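Local atomic coordinates of putative short-chain dehydrogenase/reductase (Burkholderia xenovorans, PDB entry 5IZ4), a protein that is probably an NAD(P)-dependent oxidoreductase of the short-chain dehydrogenase/reductase family, perhaps a 3-oxoacyl-[acyl-carrier-protein] reductase, with ADP bound in this crystal. Residues A[118-121]-A[122-126]; A[131-134]-A[135-139]; A[241-244]-A[245-248]. All coordinates share one frame; numbering follows the deposited sequence. Where two conformers were deposited one is given.

Contact 1 (A[118-121]-A[122-126]); sequences DFEF and ERVYR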
loop_
_atom_site.group_PDB
_atom_site.type_symbol
_atom_site.label_atom_id
_atom_site.label_comp_id
_atom_site.label_asym_id
_atom_site.label_seq_id
_atom_site.Cartn_x
_atom_site.Cartn_y
_atom_site.Cartn_z
ATOM N N ASP A 118 -13.494 15.027 21.366
ATOM C CA ASP A 118 -12.390 14.226 21.884
ATOM C C ASP A 118 -12.895 13.054 22.718
ATOM O O ASP A 118 -12.318 11.959 22.666
ATOM C CB ASP A 118 -11.410 15.098 22.685
ATOM C CG ASP A 118 -12.064 15.912 23.815
ATOM O OD1 ASP A 118 -13.304 16.055 23.882
ATOM O OD2 ASP A 118 -11.294 16.448 24.647
ATOM N N PHE A 119 -13.991 13.252 23.465
ATOM C CA PHE A 119 -14.575 12.161 24.242
ATOM C C PHE A 119 -14.826 10.929 23.384
ATOM O O PHE A 119 -14.530 9.801 23.799
ATOM C CB PHE A 119 -15.889 12.604 24.889
ATOM C CG PHE A 119 -15.702 13.558 26.036
ATOM C CD1 PHE A 119 -15.251 13.101 27.262
ATOM C CD2 PHE A 119 -15.945 14.913 25.874
ATOM C CE1 PHE A 119 -15.067 13.977 28.327
ATOM C CE2 PHE A 119 -15.770 15.798 26.941
ATOM C CZ PHE A 119 -15.327 15.324 28.166
ATOM N N GLU A 120 -15.382 11.129 22.189
ATOM C CA GLU A 120 -15.723 10.006 21.328
ATOM C C GLU A 120 -14.480 9.393 20.696
ATOM O O GLU A 120 -14.386 8.165 20.581
ATOM C CB GLU A 120 -16.727 10.451 20.264
ATOM C CG GLU A 120 -17.117 9.365 19.270
ATOM C CD GLU A 120 -17.913 8.227 19.892
ATOM O OE1 GLU A 120 -18.359 8.340 21.074
ATOM O OE2 GLU A 120 -18.088 7.206 19.186
ATOM N N PHE A 121 -13.496 10.221 20.325
ATOM C CA PHE A 121 -12.240 9.667 19.827
ATOM C C PHE A 121 -11.630 8.741 20.869
ATOM O O PHE A 121 -11.200 7.626 20.550
ATOM C CB PHE A 121 -11.243 10.780 19.474
ATOM C CG PHE A 121 -11.425 11.390 18.100
ATOM C CD1 PHE A 121 -12.190 12.538 17.930
ATOM C CD2 PHE A 121 -10.801 10.839 16.989
ATOM C CE1 PHE A 121 -12.341 13.122 16.687
ATOM C CE2 PHE A 121 -10.949 11.421 15.727
ATOM C CZ PHE A 121 -11.723 12.559 15.576
ATOM N N GLU A 122 -11.609 9.182 22.135
ATOM C CA GLU A 122 -11.046 8.344 23.195
ATOM C C GLU A 122 -11.925 7.133 23.486
ATOM O O GLU A 122 -11.405 6.044 23.748
ATOM C CB GLU A 122 -10.825 9.155 24.482
ATOM C CG GLU A 122 -9.777 10.245 24.334
ATOM C CD GLU A 122 -9.146 10.665 25.654
ATOM O OE1 GLU A 122 -9.865 10.701 26.677
ATOM O OE2 GLU A 122 -7.924 10.959 25.662
ATOM N N ARG A 123 -13.257 7.297 23.442
ATOM C CA ARG A 123 -14.141 6.181 23.764
ATOM C C ARG A 123 -13.931 5.035 22.792
ATOM O O ARG A 123 -13.857 3.866 23.190
ATOM C CB ARG A 123 -15.602 6.634 23.733
ATOM C CG ARG A 123 -16.597 5.588 24.264
ATOM C CD ARG A 123 -18.040 5.978 23.955
ATOM N NE ARG A 123 -18.301 5.868 22.521
ATOM C CZ ARG A 123 -18.612 4.731 21.904
ATOM N NH1 ARG A 123 -18.717 3.601 22.601
ATOM N NH2 ARG A 123 -18.821 4.721 20.587
ATOM N N VAL A 124 -13.813 5.357 21.509
ATOM C CA VAL A 124 -13.633 4.336 20.484
ATOM C C VAL A 124 -12.231 3.744 20.557
ATOM O O VAL A 124 -12.036 2.529 20.406
ATOM C CB VAL A 124 -13.922 4.952 19.104
ATOM C CG1 VAL A 124 -13.578 3.992 18.003
ATOM C CG2 VAL A 124 -15.383 5.379 19.016
ATOM N N TYR A 125 -11.227 4.599 20.778
ATOM C CA TYR A 125 -9.844 4.137 20.822
ATOM C C TYR A 125 -9.615 3.222 22.012
ATOM O O TYR A 125 -8.808 2.287 21.936
ATOM C CB TYR A 125 -8.912 5.341 20.897
ATOM C CG TYR A 125 -7.465 5.111 20.523
ATOM C CD1 TYR A 125 -6.460 5.201 21.479
ATOM C CD2 TYR A 125 -7.096 4.860 19.205
ATOM C CE1 TYR A 125 -5.115 5.034 21.133
ATOM C CE2 TYR A 125 -5.776 4.692 18.855
ATOM C CZ TYR A 125 -4.784 4.771 19.818
ATOM O OH TYR A 125 -3.447 4.615 19.455
ATOM N N ARG A 126 -10.329 3.480 23.110
ATOM C CA ARG A 126 -10.140 2.698 24.320
ATOM C C ARG A 126 -10.492 1.234 24.091
ATOM O O ARG A 126 -9.797 0.343 24.584
ATOM C CB ARG A 126 -10.977 3.316 25.440
ATOM C CG ARG A 126 -11.331 2.419 26.598
ATOM C CD ARG A 126 -10.179 2.217 27.576
ATOM N NE ARG A 126 -9.489 3.443 27.996
ATOM C CZ ARG A 126 -8.445 3.426 28.818
ATOM N NH1 ARG A 126 -8.028 2.259 29.309
ATOM N NH2 ARG A 126 -7.822 4.549 29.158
#
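Glu122, Arg123, Val124 and Tyr125 each give their backbone N-H to the carbonyl four residues back, from Asp118 O to Phe121 O, in the first turns of helix 118-146. The side-chain tie is the salt bridge of Glu120 with Arg123, one turn apart. Arg123 presents its guanidinium side-on, one nitrogen to each carboxylate oxygen. NE meets Glu120 OE1 at 2.9 Å and NH2 meets Glu120 OE2 at 2.9 Å. Both oxygens are approached on the syn side, and both lie close to the guanidinium plane. The two planes are still twisted by 33°. Glu120 starts with CG anti to its N (chi1 178°) and bends at chi2, which swings the carboxylate along the helix toward Arg123. Val124 packs on Ser176 of helix 171-191. The second subunit covers another side: Asp118 and Glu122 form salt bridges with its Arg126, and Tyr125 stacks on its own copy. Arg123 NH1 also hydrogen-bonds Thr104 OG1, and the side chain of Arg123 lies about 7 Å from the bound ADP. This is an i to i+3 salt bridge at the start of the long subunit-interface helix of the SDR Rossmann fold, close to the nucleotide site.

Contact 2 (A[131-134]-A[135-139]); sequences GLYQ and MTRAA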
loop_
_atom_site.group_PDB
_atom_site.type_symbol
_atom_site.label_atom_id
_atom_site.label_comp_id
_atom_site.label_asym_id
_atom_site.label_seq_id
_atom_site.Cartn_x
_atom_site.Cartn_y
_atom_site.Cartn_z
ATOM N N GLY A 131 -7.757 -1.513 24.177
ATOM C CA GLY A 131 -8.302 -2.772 24.660
ATOM C C GLY A 131 -7.771 -3.962 23.886
ATOM O O GLY A 131 -7.482 -5.017 24.462
ATOM N N LEU A 132 -7.617 -3.800 22.574
ATOM C CA LEU A 132 -7.072 -4.869 21.749
ATOM C C LEU A 132 -5.625 -5.160 22.129
ATOM O O LEU A 132 -5.233 -6.326 22.266
ATOM C CB LEU A 132 -7.206 -4.478 20.282
ATOM C CG LEU A 132 -6.724 -5.455 19.202
ATOM C CD1 LEU A 132 -7.584 -5.321 17.943
ATOM C CD2 LEU A 132 -5.259 -5.203 18.886
ATOM N N TYR A 133 -4.824 -4.112 22.329
ATOM C CA TYR A 133 -3.454 -4.298 22.796
ATOM C C TYR A 133 -3.412 -4.971 24.168
ATOM O O TYR A 133 -2.599 -5.877 24.405
ATOM C CB TYR A 133 -2.732 -2.955 22.853
ATOM C CG TYR A 133 -1.355 -3.074 23.456
ATOM C CD1 TYR A 133 -1.138 -2.816 24.807
ATOM C CD2 TYR A 133 -0.270 -3.471 22.677
ATOM C CE1 TYR A 133 0.120 -2.940 25.372
ATOM C CE2 TYR A 133 0.995 -3.597 23.223
ATOM C CZ TYR A 133 1.182 -3.333 24.579
ATOM O OH TYR A 133 2.434 -3.463 25.122
ATOM N N GLN A 134 -4.252 -4.516 25.100
ATOM C CA GLN A 134 -4.193 -5.049 26.458
ATOM C C GLN A 134 -4.570 -6.526 26.489
ATOM O O GLN A 134 -3.970 -7.311 27.234
ATOM C CB GLN A 134 -5.093 -4.225 27.385
ATOM C CG GLN A 134 -4.502 -2.834 27.671
ATOM C CD GLN A 134 -5.339 -1.982 28.629
ATOM O OE1 GLN A 134 -4.799 -1.123 29.324
ATOM N NE2 GLN A 134 -6.658 -2.195 28.641
ATOM N N MET A 135 -5.546 -6.925 25.673
ATOM C CA MET A 135 -5.927 -8.332 25.607
ATOM C C MET A 135 -4.796 -9.164 25.019
ATOM O O MET A 135 -4.450 -10.231 25.544
ATOM C CB MET A 135 -7.200 -8.486 24.770
ATOM C CG MET A 135 -7.867 -9.832 24.926
ATOM S SD MET A 135 -8.476 -10.063 26.618
ATOM C CE MET A 135 -8.476 -11.853 26.685
ATOM N N THR A 136 -4.203 -8.677 23.928
ATOM C CA THR A 136 -3.096 -9.383 23.297
ATOM C C THR A 136 -1.927 -9.530 24.260
ATOM O O THR A 136 -1.390 -10.630 24.436
ATOM C CB THR A 136 -2.659 -8.648 22.033
ATOM O OG1 THR A 136 -3.763 -8.536 21.120
ATOM C CG2 THR A 136 -1.546 -9.419 21.354
ATOM N N ARG A 137 -1.536 -8.426 24.912
ATOM C CA ARG A 137 -0.450 -8.468 25.889
ATOM C C ARG A 137 -0.726 -9.479 26.992
ATOM O O ARG A 137 0.181 -10.215 27.407
ATOM C CB ARG A 137 -0.223 -7.082 26.501
ATOM C CG ARG A 137 0.790 -7.094 27.655
ATOM C CD ARG A 137 1.111 -5.686 28.199
ATOM N NE ARG A 137 -0.058 -5.021 28.785
ATOM C CZ ARG A 137 -0.096 -3.739 29.126
ATOM N NH1 ARG A 137 0.976 -2.971 28.960
ATOM N NH2 ARG A 137 -1.209 -3.224 29.650
ATOM N N ALA A 138 -1.965 -9.517 27.500
ATOM C CA ALA A 138 -2.281 -10.441 28.586
ATOM C C ALA A 138 -2.124 -11.895 28.154
ATOM O O ALA A 138 -1.703 -12.738 28.956
ATOM C CB ALA A 138 -3.701 -10.189 29.101
ATOM N N ALA A 139 -2.418 -12.193 26.887
ATOM C CA ALA A 139 -2.372 -13.541 26.338
ATOM C C ALA A 139 -0.993 -13.956 25.845
ATOM O O ALA A 139 -0.772 -15.156 25.635
ATOM C CB ALA A 139 -3.360 -13.670 25.171
HETATM O O HOH W 1 -2.417 -6.708 29.470
HETATM O O HOH W 2 -2.404 -0.581 30.505
#
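Tyr133 and Arg137 touch one turn apart, in a buried i to i+4 contact midway along helix 118-146. This helix packs on the parallel sheet of the Rossmann fold and faces the second subunit. Leu132, Met135 and Thr136 point to the sheet and its neighbours: Met135 and Thr136 touch Leu98 of strand 97-100, and Leu132 touches Val180 of helix 171-191. Arg137 lies on the subunit side. Tyr133 CE1 sits over one face of the Arg137 guanidinium, 3.7 Å from Arg137 NH1, with the two planes 69° apart. Seen from the ring, NH1 is at the edge, so this is not a cation-pi stack. The arginine chain runs out extended and then bends at chi3 (63°), which brings the guanidinium back beside Tyr133 and Gln134. Gln134 runs alongside Arg137, pointing the same way, and two waters join them. One water links Gln134 O to Arg137 NE; the other links Gln134 OE1 to Arg137 NH2. Both lie at the edge of the guanidinium, in its plane, and help fix its rotation. Further grip comes from outside: NH1 bonds Ile116 O and Phe113 O of the second subunit, and NH2 forms a salt bridge with Asp78. The charged group is thus buried but well supplied with acceptors, and the Asp78 carboxylate probably helps offset the nearby charge of Arg82. On the sheet side, Leu132 O takes two bonds from Thr136. Thr136 N comes in at 3.1 Å and Thr136 OG1 at 2.9 Å from Leu132 O, from opposite faces of the carbonyl plane.

Contact 3 (A[241-244]-A[245-248]); sequences IAEL and AWFL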
loop_
_atom_site.group_PDB
_atom_site.type_symbol
_atom_site.label_atom_id
_atom_site.label_comp_id
_atom_site.label_asym_id
_atom_site.label_seq_id
_atom_site.Cartn_x
_atom_site.Cartn_y
_atom_site.Cartn_z
ATOM N N ILE A 241 -16.136 -14.028 7.784
ATOM C CA ILE A 241 -15.002 -13.439 8.481
ATOM C C ILE A 241 -14.426 -14.443 9.469
ATOM O O ILE A 241 -13.205 -14.513 9.667
ATOM C CB ILE A 241 -15.420 -12.127 9.175
ATOM C CG1 ILE A 241 -16.170 -11.227 8.189
ATOM C CG2 ILE A 241 -14.180 -11.405 9.720
ATOM C CD1 ILE A 241 -15.384 -10.901 6.903
ATOM N N ALA A 242 -15.302 -15.237 10.101
ATOM C CA ALA A 242 -14.862 -16.345 10.946
ATOM C C ALA A 242 -14.024 -17.345 10.156
ATOM O O ALA A 242 -13.004 -17.833 10.655
ATOM C CB ALA A 242 -16.073 -17.043 11.566
ATOM N N GLU A 243 -14.442 -17.671 8.926
ATOM C CA GLU A 243 -13.651 -18.588 8.102
ATOM C C GLU A 243 -12.249 -18.046 7.875
ATOM O O GLU A 243 -11.268 -18.797 7.916
ATOM C CB GLU A 243 -14.318 -18.839 6.741
ATOM C CG GLU A 243 -15.501 -19.791 6.725
ATOM C CD GLU A 243 -15.158 -21.234 7.103
ATOM O OE1 GLU A 243 -16.067 -21.922 7.599
ATOM O OE2 GLU A 243 -14.009 -21.682 6.892
ATOM N N LEU A 244 -12.140 -16.744 7.604
ATOM C CA LEU A 244 -10.833 -16.136 7.401
ATOM C C LEU A 244 -10.000 -16.178 8.682
ATOM O O LEU A 244 -8.798 -16.468 8.637
ATOM C CB LEU A 244 -11.024 -14.705 6.898
ATOM C CG LEU A 244 -9.851 -13.820 6.477
ATOM C CD1 LEU A 244 -9.018 -14.454 5.374
ATOM C CD2 LEU A 244 -10.394 -12.472 6.021
ATOM N N ALA A 245 -10.613 -15.908 9.838
ATOM C CA ALA A 245 -9.860 -15.987 11.083
ATOM C C ALA A 245 -9.379 -17.409 11.335
ATOM O O ALA A 245 -8.243 -17.622 11.784
ATOM C CB ALA A 245 -10.714 -15.500 12.259
ATOM N N TRP A 246 -10.243 -18.391 11.073
ATOM C CA TRP A 246 -9.854 -19.792 11.221
ATOM C C TRP A 246 -8.742 -20.164 10.244
ATOM O O TRP A 246 -7.763 -20.817 10.630
ATOM C CB TRP A 246 -11.067 -20.708 11.028
ATOM C CG TRP A 246 -10.671 -22.146 10.807
ATOM C CD1 TRP A 246 -10.718 -22.849 9.630
ATOM C CD2 TRP A 246 -10.117 -23.037 11.781
ATOM N NE1 TRP A 246 -10.244 -24.125 9.823
ATOM C CE2 TRP A 246 -9.863 -24.263 11.133
ATOM C CE3 TRP A 246 -9.805 -22.916 13.136
ATOM C CZ2 TRP A 246 -9.325 -25.360 11.798
ATOM C CZ3 TRP A 246 -9.267 -24.006 13.795
ATOM C CH2 TRP A 246 -9.025 -25.212 13.126
ATOM N N PHE A 247 -8.863 -19.746 8.977
ATOM C CA PHE A 247 -7.833 -20.086 8.000
ATOM C C PHE A 247 -6.480 -19.519 8.404
ATOM O O PHE A 247 -5.464 -20.223 8.365
ATOM C CB PHE A 247 -8.195 -19.584 6.598
ATOM C CG PHE A 247 -7.008 -19.559 5.663
ATOM C CD1 PHE A 247 -6.570 -20.723 5.053
ATOM C CD2 PHE A 247 -6.297 -18.385 5.447
ATOM C CE1 PHE A 247 -5.468 -20.714 4.228
ATOM C CE2 PHE A 247 -5.186 -18.374 4.624
ATOM C CZ PHE A 247 -4.774 -19.544 4.019
ATOM N N LEU A 248 -6.442 -18.229 8.760
ATOM C CA LEU A 248 -5.184 -17.609 9.151
ATOM C C LEU A 248 -4.565 -18.324 10.339
ATOM O O LEU A 248 -3.335 -18.423 10.442
ATOM C CB LEU A 248 -5.399 -16.128 9.475
ATOM C CG LEU A 248 -5.659 -15.230 8.263
ATOM C CD1 LEU A 248 -5.868 -13.798 8.724
ATOM C CD2 LEU A 248 -4.493 -15.323 7.273
#
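Leu244 and Leu248 lie one turn apart in helix 238-250, and their branched ends meet loosely, with Leu244 CD1 4.5 Å from Leu248 CG. The two side chains run side by side and point roughly the same way. They start out differently. Leu244 has CG anti to its N (chi1 -175°), while Leu248 has CG anti to its carbonyl carbon (chi1 -72°). The second setting brings Leu248 CG back over the preceding turn, 3.4 Å from Leu244 O. Leu248 N also donates to Leu244 O, at 2.9 Å. Both leucines rest on Leu200 of strand 195-202, and Ile241 reaches the same residue.

Glu243 and Trp246 occupy another side of the helix. They barely meet: Glu243 OE2 is 4.4 Å from Trp246 CD1. What joins them is Arg33 of helix 25-36, which forms a salt bridge with Glu243 OE1 and a cation-pi contact with the indole, while Phe34 and Trp39 meet the same indole edge-to-face. Phe247 has CG anti to its backbone N (chi1 163°), and the ring carries on to the subunit boundary. Its CB lies 3.4 Å from Glu243 O, and Leu244 O lies near the plane of the ring, at its edge. The ring stacks on Phe247 of the third subunit, and Leu244 packs against that same phenylalanine.

The helix therefore has an apolar side against the sheet, a charged and aromatic side against helix 25-36, and a phenylalanine pair at a subunit boundary. Within the helix the links are backbone hydrogen bonds and weak apolar touches. The stronger side-chain chemistry is directed outward, so it joins this helix to its neighbours in the Rossmann fold and to the tetramer.

Overall arrangement
Contacts 1 and 2 follow one another along helix 118-146, with centres about 18 Å apart. A probable backbone hydrogen bond from Gly131 N to Arg126 O, 2.8 Å, joins them. Both touch the second subunit, so one long helix carries two parts of the same interface. Contact 3 comes much later, on helix 238-250, which lies on the other side of the parallel seven-stranded sheet. Its centre is about 28 Å from that of contact 1 and about 20 Å from that of contact 2, and it touches neither. It meets the third subunit instead. These two helices, on opposite sides of the sheet, thus serve two different interfaces of the four-chain assembly.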